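Local coordinates for NreA protein (Staphylococcus carnosus subsp. carnosus TM300, PDB 4IUH) that binds nitrate as a cytosolic GAF-domain protein and serves as the nitrate receptor of the staphylococcal nitrate regulation system, at residues E36-A41 with P142-S147; V119-W124 with L133-R138. All blocks are in the same frame, centred on the assembly; numbering follows the deposited sequence.

Contact 1 (E36-A41 with P142-S147); sequences EKFDFA and PLPEGS
At one end of the GAF-domain sheet, the ring of Phe38 meets Pro144, where a type II beta turn from Pro144 to Ser147 begins. Phe38 follows helix 25-36. That helix closes in a Schellman motif, with Lys37 at positive phi (64°), and the chain then runs on into strand 40-47. The Phe38 side chain crosses Pro144 at about a right angle. CZ of Phe38 lies 3.5 Å from CG of Pro144, and CE1 and CE2 also touch the proline ring. Leu143 approaches differently. Its CD2 reaches the edge of the phenyl ring, in the ring plane, 3.7 Å from CE1 of Phe38. CB of Ser147 also comes to the edge, 3.8 Å from CZ of Phe38. Phe38 packs on Leu135 of strand 128-138 as well, and Leu143 and Ser147 both touch Val119 of strand 115-125. The backbone of Glu36 also takes part: Glu36 O is 3.6 Å from Pro144 CG. The carboxylate of Glu36 is used in a salt bridge with Arg155. No hydrogen bond joins the two segments, so the contact is mainly apolar. The turn is held from within. Pro144 O accepts two bonds, from Ser147 N at 3.1 Å and from Ser147 OG at 2.7 Å, the hydroxyl lying in the carbonyl plane.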
ATOM      1  N   GLU A  36      -1.921   2.166  14.569  1.00 35.33           N
ATOM      2  CA  GLU A  36      -3.221   1.803  14.001  1.00 33.74           C
ATOM      3  C   GLU A  36      -3.514   0.312  14.165  1.00 33.48           C
ATOM      4  O   GLU A  36      -4.590  -0.159  13.807  1.00 32.70           O
ATOM      5  CB  GLU A  36      -3.320   2.222  12.533  1.00 30.95           C
ATOM      6  CG  GLU A  36      -3.077   3.712  12.294  1.00 31.45           C
ATOM      7  CD  GLU A  36      -4.130   4.596  12.941  1.00 33.63           C
ATOM      8  OE1 GLU A  36      -5.325   4.228  12.889  1.00 33.58           O
ATOM      9  OE2 GLU A  36      -3.767   5.656  13.507  1.00 35.79           O
ATOM     10  N   LYS A  37      -2.544  -0.413  14.718  1.00 29.27           N
ATOM     11  CA  LYS A  37      -2.662  -1.849  14.977  1.00 29.88           C
ATOM     12  C   LYS A  37      -2.812  -2.687  13.706  1.00 27.06           C
ATOM     13  O   LYS A  37      -3.759  -3.463  13.568  1.00 26.81           O
ATOM     14  CB  LYS A  37      -3.803  -2.156  15.956  1.00 32.18           C
ATOM     15  CG  LYS A  37      -3.514  -1.796  17.410  1.00 35.94           C
ATOM     16  CD  LYS A  37      -3.702  -0.311  17.673  1.00 36.76           C
ATOM     17  CE  LYS A  37      -3.406   0.045  19.132  1.00 40.94           C
ATOM     18  NZ  LYS A  37      -3.261   1.520  19.337  1.00 42.00           N
ATOM     19  N   PHE A  38      -1.870  -2.524  12.782  1.00 23.14           N
ATOM     20  CA  PHE A  38      -1.794  -3.383  11.609  1.00 21.03           C
ATOM     21  C   PHE A  38      -0.615  -4.359  11.727  1.00 22.02           C
ATOM     22  O   PHE A  38       0.384  -4.068  12.380  1.00 23.73           O
ATOM     23  CB  PHE A  38      -1.655  -2.537  10.340  1.00 18.62           C
ATOM     24  CG  PHE A  38      -2.956  -1.979   9.826  1.00 17.50           C
ATOM     25  CD1 PHE A  38      -3.756  -2.726   8.970  1.00 16.20           C
ATOM     26  CD2 PHE A  38      -3.373  -0.705  10.181  1.00 18.14           C
ATOM     27  CE1 PHE A  38      -4.950  -2.218   8.489  1.00 15.62           C
ATOM     28  CE2 PHE A  38      -4.564  -0.189   9.700  1.00 17.59           C
ATOM     29  CZ  PHE A  38      -5.352  -0.950   8.849  1.00 16.34           C
ATOM     30  N   ASP A  39      -0.737  -5.520  11.101  1.00 21.34           N
ATOM     31  CA  ASP A  39       0.372  -6.467  11.038  1.00 22.44           C
ATOM     32  C   ASP A  39       1.462  -6.041  10.037  1.00 21.13           C
ATOM     33  O   ASP A  39       2.631  -6.402  10.182  1.00 22.66           O
ATOM     34  CB  ASP A  39      -0.149  -7.864  10.681  1.00 22.58           C
ATOM     35  CG  ASP A  39      -1.008  -8.473  11.785  1.00 24.78           C
ATOM     36  OD1 ASP A  39      -0.648  -8.327  12.977  1.00 27.25           O
ATOM     37  OD2 ASP A  39      -2.046  -9.095  11.465  1.00 24.37           O
ATOM     38  N   PHE A  40       1.071  -5.272   9.026  1.00 18.71           N
ATOM     39  CA  PHE A  40       1.961  -4.958   7.918  1.00 17.55           C
ATOM     40  C   PHE A  40       1.657  -3.588   7.325  1.00 15.94           C
ATOM     41  O   PHE A  40       0.501  -3.181   7.236  1.00 14.96           O
ATOM     42  CB  PHE A  40       1.843  -6.033   6.828  1.00 16.58           C
ATOM     43  CG  PHE A  40       2.656  -5.747   5.587  1.00 15.60           C
ATOM     44  CD1 PHE A  40       4.032  -5.874   5.597  1.00 17.07           C
ATOM     45  CD2 PHE A  40       2.035  -5.365   4.405  1.00 13.61           C
ATOM     46  CE1 PHE A  40       4.775  -5.616   4.452  1.00 16.55           C
ATOM     47  CE2 PHE A  40       2.775  -5.108   3.254  1.00 13.08           C
ATOM     48  CZ  PHE A  40       4.141  -5.233   3.279  1.00 14.53           C
ATOM     49  N   ALA A  41       2.705  -2.885   6.913  1.00 16.07           N
ATOM     50  CA  ALA A  41       2.554  -1.625   6.197  1.00 14.90           C
ATOM     51  C   ALA A  41       3.684  -1.454   5.181  1.00 14.79           C
ATOM     52  O   ALA A  41       4.810  -1.912   5.406  1.00 16.27           O
ATOM     53  CB  ALA A  41       2.525  -0.453   7.169  1.00 16.14           C
ATOM     54  N   PRO A 142      -9.322  -8.803  11.468  1.00 25.59           N
ATOM     55  CA  PRO A 142     -10.104  -7.815  10.716  1.00 24.09           C
ATOM     56  C   PRO A 142      -9.382  -6.481  10.601  1.00 22.42           C
ATOM     57  O   PRO A 142      -8.525  -6.174  11.429  1.00 23.08           O
ATOM     58  CB  PRO A 142     -11.362  -7.638  11.570  1.00 26.68           C
ATOM     59  CG  PRO A 142     -11.412  -8.848  12.446  1.00 29.33           C
ATOM     60  CD  PRO A 142      -9.992  -9.204  12.713  1.00 28.86           C
ATOM     61  N   LEU A 143      -9.722  -5.711   9.573  1.00 20.66           N
ATOM     62  CA  LEU A 143      -9.289  -4.328   9.487  1.00 19.67           C
ATOM     63  C   LEU A 143      -9.842  -3.583  10.693  1.00 21.93           C
ATOM     64  O   LEU A 143     -11.008  -3.758  11.043  1.00 23.71           O
ATOM     65  CB  LEU A 143      -9.814  -3.680   8.210  1.00 18.17           C
ATOM     66  CG  LEU A 143      -9.283  -4.210   6.885  1.00 16.13           C
ATOM     67  CD1 LEU A 143     -10.011  -3.540   5.723  1.00 15.43           C
ATOM     68  CD2 LEU A 143      -7.773  -3.985   6.778  1.00 14.83           C
ATOM     69  N   PRO A 144      -9.008  -2.755  11.335  1.00 23.27           N
ATOM     70  CA  PRO A 144      -9.468  -1.957  12.476  1.00 25.75           C
ATOM     71  C   PRO A 144     -10.606  -1.040  12.056  1.00 26.16           C
ATOM     72  O   PRO A 144     -10.631  -0.586  10.913  1.00 24.28           O
ATOM     73  CB  PRO A 144      -8.234  -1.137  12.868  1.00 25.65           C
ATOM     74  CG  PRO A 144      -7.325  -1.198  11.706  1.00 22.87           C
ATOM     75  CD  PRO A 144      -7.596  -2.506  11.014  1.00 21.73           C
ATOM     76  N   GLU A 145     -11.542  -0.794  12.962  1.00 46.61           N
ATOM     77  CA  GLU A 145     -12.707   0.012  12.638  1.00 47.80           C
ATOM     78  C   GLU A 145     -12.319   1.430  12.237  1.00 47.29           C
ATOM     79  O   GLU A 145     -11.508   2.077  12.903  1.00 47.85           O
ATOM     80  CB  GLU A 145     -13.673   0.049  13.819  1.00 51.67           C
ATOM     81  CG  GLU A 145     -14.901   0.902  13.575  1.00 53.60           C
ATOM     82  CD  GLU A 145     -15.988   0.647  14.592  1.00 57.60           C
ATOM     83  OE1 GLU A 145     -16.232  -0.535  14.912  1.00 58.27           O
ATOM     84  OE2 GLU A 145     -16.593   1.629  15.076  1.00 60.31           O
ATOM     85  N   GLY A 146     -12.899   1.903  11.140  1.00 71.61           N
ATOM     86  CA  GLY A 146     -12.671   3.259  10.686  1.00 71.58           C
ATOM     87  C   GLY A 146     -11.440   3.394   9.815  1.00 68.70           C
ATOM     88  O   GLY A 146     -11.198   4.455   9.237  1.00 68.51           O
ATOM     89  N   SER A 147     -10.667   2.316   9.705  1.00 56.46           N
ATOM     90  CA  SER A 147      -9.442   2.332   8.903  1.00 54.10           C
ATOM     91  C   SER A 147      -9.733   2.493   7.410  1.00 52.66           C
ATOM     92  O   SER A 147      -8.815   2.553   6.591  1.00 50.96           O
ATOM     93  CB  SER A 147      -8.590   1.080   9.161  1.00 52.91           C
ATOM     94  OG  SER A 147      -9.209  -0.090   8.657  1.00 52.14           O
TER

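Contact 2 (V119-W124 with L133-R138)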
ATOM      1  N   VAL A 119      -5.959  -2.339   3.294  1.00 13.51           N
ATOM      2  CA  VAL A 119      -6.387  -1.048   2.777  1.00 13.59           C
ATOM      3  C   VAL A 119      -5.210  -0.440   2.023  1.00 12.88           C
ATOM      4  O   VAL A 119      -4.097  -0.360   2.543  1.00 12.74           O
ATOM      5  CB  VAL A 119      -6.788  -0.066   3.903  1.00 14.84           C
ATOM      6  CG1 VAL A 119      -7.226   1.268   3.311  1.00 15.68           C
ATOM      7  CG2 VAL A 119      -7.892  -0.648   4.763  1.00 16.08           C
ATOM      8  N   ALA A 120      -5.455  -0.025   0.789  1.00 11.31           N
ATOM      9  CA  ALA A 120      -4.428   0.607  -0.021  1.00 10.95           C
ATOM     10  C   ALA A 120      -4.871   2.033  -0.285  1.00 11.79           C
ATOM     11  O   ALA A 120      -5.964   2.257  -0.786  1.00 12.73           O
ATOM     12  CB  ALA A 120      -4.241  -0.152  -1.328  1.00 10.40           C
ATOM     13  N   ILE A 121      -4.028   3.000   0.058  1.00 10.28           N
ATOM     14  CA  ILE A 121      -4.417   4.402  -0.048  1.00 11.56           C
ATOM     15  C   ILE A 121      -3.511   5.199  -0.979  1.00 11.96           C
ATOM     16  O   ILE A 121      -2.292   5.195  -0.818  1.00 11.80           O
ATOM     17  CB  ILE A 121      -4.452   5.073   1.334  1.00 12.67           C
ATOM     18  CG1 ILE A 121      -5.469   4.366   2.231  1.00 12.79           C
ATOM     19  CG2 ILE A 121      -4.806   6.537   1.212  1.00 14.43           C
ATOM     20  CD1 ILE A 121      -5.316   4.710   3.691  1.00 13.95           C
ATOM     21  N   PRO A 122      -4.113   5.898  -1.953  1.00 12.89           N
ATOM     22  CA  PRO A 122      -3.357   6.746  -2.880  1.00 13.81           C
ATOM     23  C   PRO A 122      -2.618   7.848  -2.151  1.00 15.06           C
ATOM     24  O   PRO A 122      -3.207   8.534  -1.315  1.00 16.16           O
ATOM     25  CB  PRO A 122      -4.443   7.341  -3.785  1.00 15.19           C
ATOM     26  CG  PRO A 122      -5.708   7.222  -2.994  1.00 15.47           C
ATOM     27  CD  PRO A 122      -5.560   5.957  -2.206  1.00 13.62           C
ATOM     28  N   LEU A 123      -1.329   7.981  -2.452  1.00 16.52           N
ATOM     29  CA  LEU A 123      -0.515   9.054  -1.917  1.00 17.77           C
ATOM     30  C   LEU A 123      -0.409  10.177  -2.944  1.00 19.73           C
ATOM     31  O   LEU A 123       0.086   9.971  -4.054  1.00 19.73           O
ATOM     32  CB  LEU A 123       0.882   8.540  -1.578  1.00 17.35           C
ATOM     33  CG  LEU A 123       0.991   7.428  -0.535  1.00 15.97           C
ATOM     34  CD1 LEU A 123       2.451   7.058  -0.320  1.00 16.30           C
ATOM     35  CD2 LEU A 123       0.321   7.844   0.782  1.00 16.64           C
ATOM     36  N   TRP A 124      -0.869  11.363  -2.566  1.00 20.82           N
ATOM     37  CA  TRP A 124      -0.821  12.516  -3.451  1.00 23.27           C
ATOM     38  C   TRP A 124       0.319  13.453  -3.091  1.00 25.27           C
ATOM     39  O   TRP A 124       0.587  13.707  -1.918  1.00 25.72           O
ATOM     40  CB  TRP A 124      -2.140  13.279  -3.411  1.00 24.96           C
ATOM     41  CG  TRP A 124      -3.275  12.542  -4.038  1.00 23.88           C
ATOM     42  CD1 TRP A 124      -3.844  11.382  -3.598  1.00 21.61           C
ATOM     43  CD2 TRP A 124      -3.994  12.918  -5.216  1.00 25.51           C
ATOM     44  NE1 TRP A 124      -4.869  11.011  -4.432  1.00 21.69           N
ATOM     45  CE2 TRP A 124      -4.983  11.938  -5.434  1.00 24.09           C
ATOM     46  CE3 TRP A 124      -3.897  13.988  -6.111  1.00 28.41           C
ATOM     47  CZ2 TRP A 124      -5.869  11.998  -6.504  1.00 25.51           C
ATOM     48  CZ3 TRP A 124      -4.774  14.045  -7.177  1.00 29.82           C
ATOM     49  CH2 TRP A 124      -5.746  13.057  -7.367  1.00 28.38           C
ATOM     50  N   LEU A 133       0.059   3.851  -0.108  1.00 11.03           N
ATOM     51  CA  LEU A 133       0.310   3.292   1.210  1.00 11.15           C
ATOM     52  C   LEU A 133      -0.534   2.038   1.347  1.00 10.14           C
ATOM     53  O   LEU A 133      -1.737   2.064   1.073  1.00  9.80           O
ATOM     54  CB  LEU A 133      -0.045   4.296   2.309  1.00 12.38           C
ATOM     55  CG  LEU A 133      -0.029   3.739   3.733  1.00 12.91           C
ATOM     56  CD1 LEU A 133       1.391   3.379   4.165  1.00 13.65           C
ATOM     57  CD2 LEU A 133      -0.687   4.695   4.730  1.00 14.35           C
ATOM     58  N   LEU A 134       0.098   0.941   1.751  1.00 10.03           N
ATOM     59  CA  LEU A 134      -0.616  -0.311   1.977  1.00  9.52           C
ATOM     60  C   LEU A 134      -0.633  -0.651   3.464  1.00 10.44           C
ATOM     61  O   LEU A 134       0.411  -0.718   4.104  1.00 11.38           O
ATOM     62  CB  LEU A 134       0.039  -1.446   1.184  1.00  9.18           C
ATOM     63  CG  LEU A 134      -0.483  -2.867   1.406  1.00  9.13           C
ATOM     64  CD1 LEU A 134      -1.969  -2.917   1.131  1.00  8.63           C
ATOM     65  CD2 LEU A 134       0.262  -3.868   0.524  1.00  9.23           C
ATOM     66  N   LEU A 135      -1.822  -0.849   4.014  1.00 10.56           N
ATOM     67  CA  LEU A 135      -1.968  -1.269   5.402  1.00 11.78           C
ATOM     68  C   LEU A 135      -2.621  -2.647   5.383  1.00 11.68           C
ATOM     69  O   LEU A 135      -3.696  -2.805   4.816  1.00 11.13           O
ATOM     70  CB  LEU A 135      -2.826  -0.258   6.172  1.00 12.68           C
ATOM     71  CG  LEU A 135      -2.337   1.197   6.076  1.00 13.09           C
ATOM     72  CD1 LEU A 135      -3.290   2.173   6.741  1.00 14.33           C
ATOM     73  CD2 LEU A 135      -0.951   1.337   6.681  1.00 14.09           C
ATOM     74  N   GLY A 136      -1.966  -3.648   5.967  1.00 12.57           N
ATOM     75  CA  GLY A 136      -2.439  -5.016   5.855  1.00 12.82           C
ATOM     76  C   GLY A 136      -2.504  -5.808   7.153  1.00 14.75           C
ATOM     77  O   GLY A 136      -1.794  -5.505   8.124  1.00 16.07           O
ATOM     78  N   GLN A 137      -3.373  -6.816   7.166  1.00 15.29           N
ATOM     79  CA  GLN A 137      -3.491  -7.738   8.294  1.00 17.51           C
ATOM     80  C   GLN A 137      -3.155  -9.157   7.851  1.00 18.19           C
ATOM     81  O   GLN A 137      -3.212  -9.479   6.664  1.00 16.95           O
ATOM     82  CB  GLN A 137      -4.912  -7.727   8.877  1.00 18.42           C
ATOM     83  CG  GLN A 137      -5.407  -6.387   9.403  1.00 18.39           C
ATOM     84  CD  GLN A 137      -4.797  -6.012  10.743  1.00 20.29           C
ATOM     85  OE1 GLN A 137      -3.582  -6.074  10.923  1.00 20.60           O
ATOM     86  NE2 GLN A 137      -5.644  -5.619  11.692  1.00 21.96           N
ATOM     87  N   ARG A 138      -2.807 -10.006   8.810  1.00 20.57           N
ATOM     88  CA  ARG A 138      -2.605 -11.419   8.531  1.00 21.94           C
ATOM     89  C   ARG A 138      -3.514 -12.272   9.410  1.00 24.33           C
ATOM     90  O   ARG A 138      -4.145 -11.770  10.344  1.00 25.14           O
ATOM     91  CB  ARG A 138      -1.142 -11.812   8.754  1.00 23.35           C
ATOM     92  CG  ARG A 138      -0.151 -11.035   7.901  1.00 21.54           C
ATOM     93  CD  ARG A 138       1.284 -11.461   8.178  1.00 23.54           C
ATOM     94  NE  ARG A 138       2.162 -10.296   8.317  1.00 22.98           N
ATOM     95  CZ  ARG A 138       2.981  -9.869   7.366  1.00 21.87           C
ATOM     96  NH1 ARG A 138       3.051 -10.529   6.223  1.00 21.24           N
ATOM     97  NH2 ARG A 138       3.742  -8.801   7.558  1.00 21.77           N
TER
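Leu133, Val119 and Leu135 bury the most surface where the two arms of a beta hairpin, strands 115-125 and 128-138, run side by side in the antiparallel sheet of the GAF domain. The axes of the two short segments approach to 4.7 Å, with 165° between their N-to-C directions. Val119 and Leu135 form one hydrogen-bonded pair. Val119 N donates to Leu135 O at 2.8 Å, and Leu135 N returns a nearly straight bond to Val119 O. Leu133 forms the next such pair with Ile121. Leu133 O receives Ile121 N at 2.7 Å, and Leu133 N binds Ile121 O. Ala120 and Leu134 make the non-hydrogen-bonded pair between them, where Ala120 CA comes 3.2 Å from Leu133 O in a CA-H...O contact.

The side chains of Val119, Ile121, Leu133 and Leu135 share one face of the sheet. There Ile121 packs on Phe150 and Leu133 on Ile152. Leu123 crosses Leu133 obliquely, and its CD2 lies 3.9 Å from Leu133 CB. CG of Leu123 also rests 3.7 Å from Leu133 N. Ala120 and Leu134 use the other face, where Val83 and Leu79 of helix 78-86 meet them. The second torsion of Leu134 (chi2 56°) places its CD1 branch 3.6 Å from Val119 O and 4.3 Å from Ala120 CB.

Every residue that touches here is buried. The peptide groups of the two pairs satisfy each other with four short bonds, and the side chains that meet across the strands are all aliphatic. The join therefore rests on backbone bonds within the sheet and apolar packing on both faces, with no charged group in it.

The two contacts have centres 10 Å apart. Both reach the same antiparallel sheet, contact 1 through the start of strand 40-47 and contact 2 through strands 115-125 and 128-138. Strand 40-47 is a neighbour of strand 128-138. Along the chain, contact 2 is nested inside the loop that contact 1 closes. The centre of contact 2 is about 3 Å from the centre of the chain, that of contact 1 about 12 Å. Phe40 O lies 2.8 Å from Gly136 N, a probable hydrogen bond, and Asp39 and Phe40 face Gly136 in a classic beta bulge. Through strand 128-138, the segment after helix 25-36 is bonded to one arm of the hairpin, within one GAF domain.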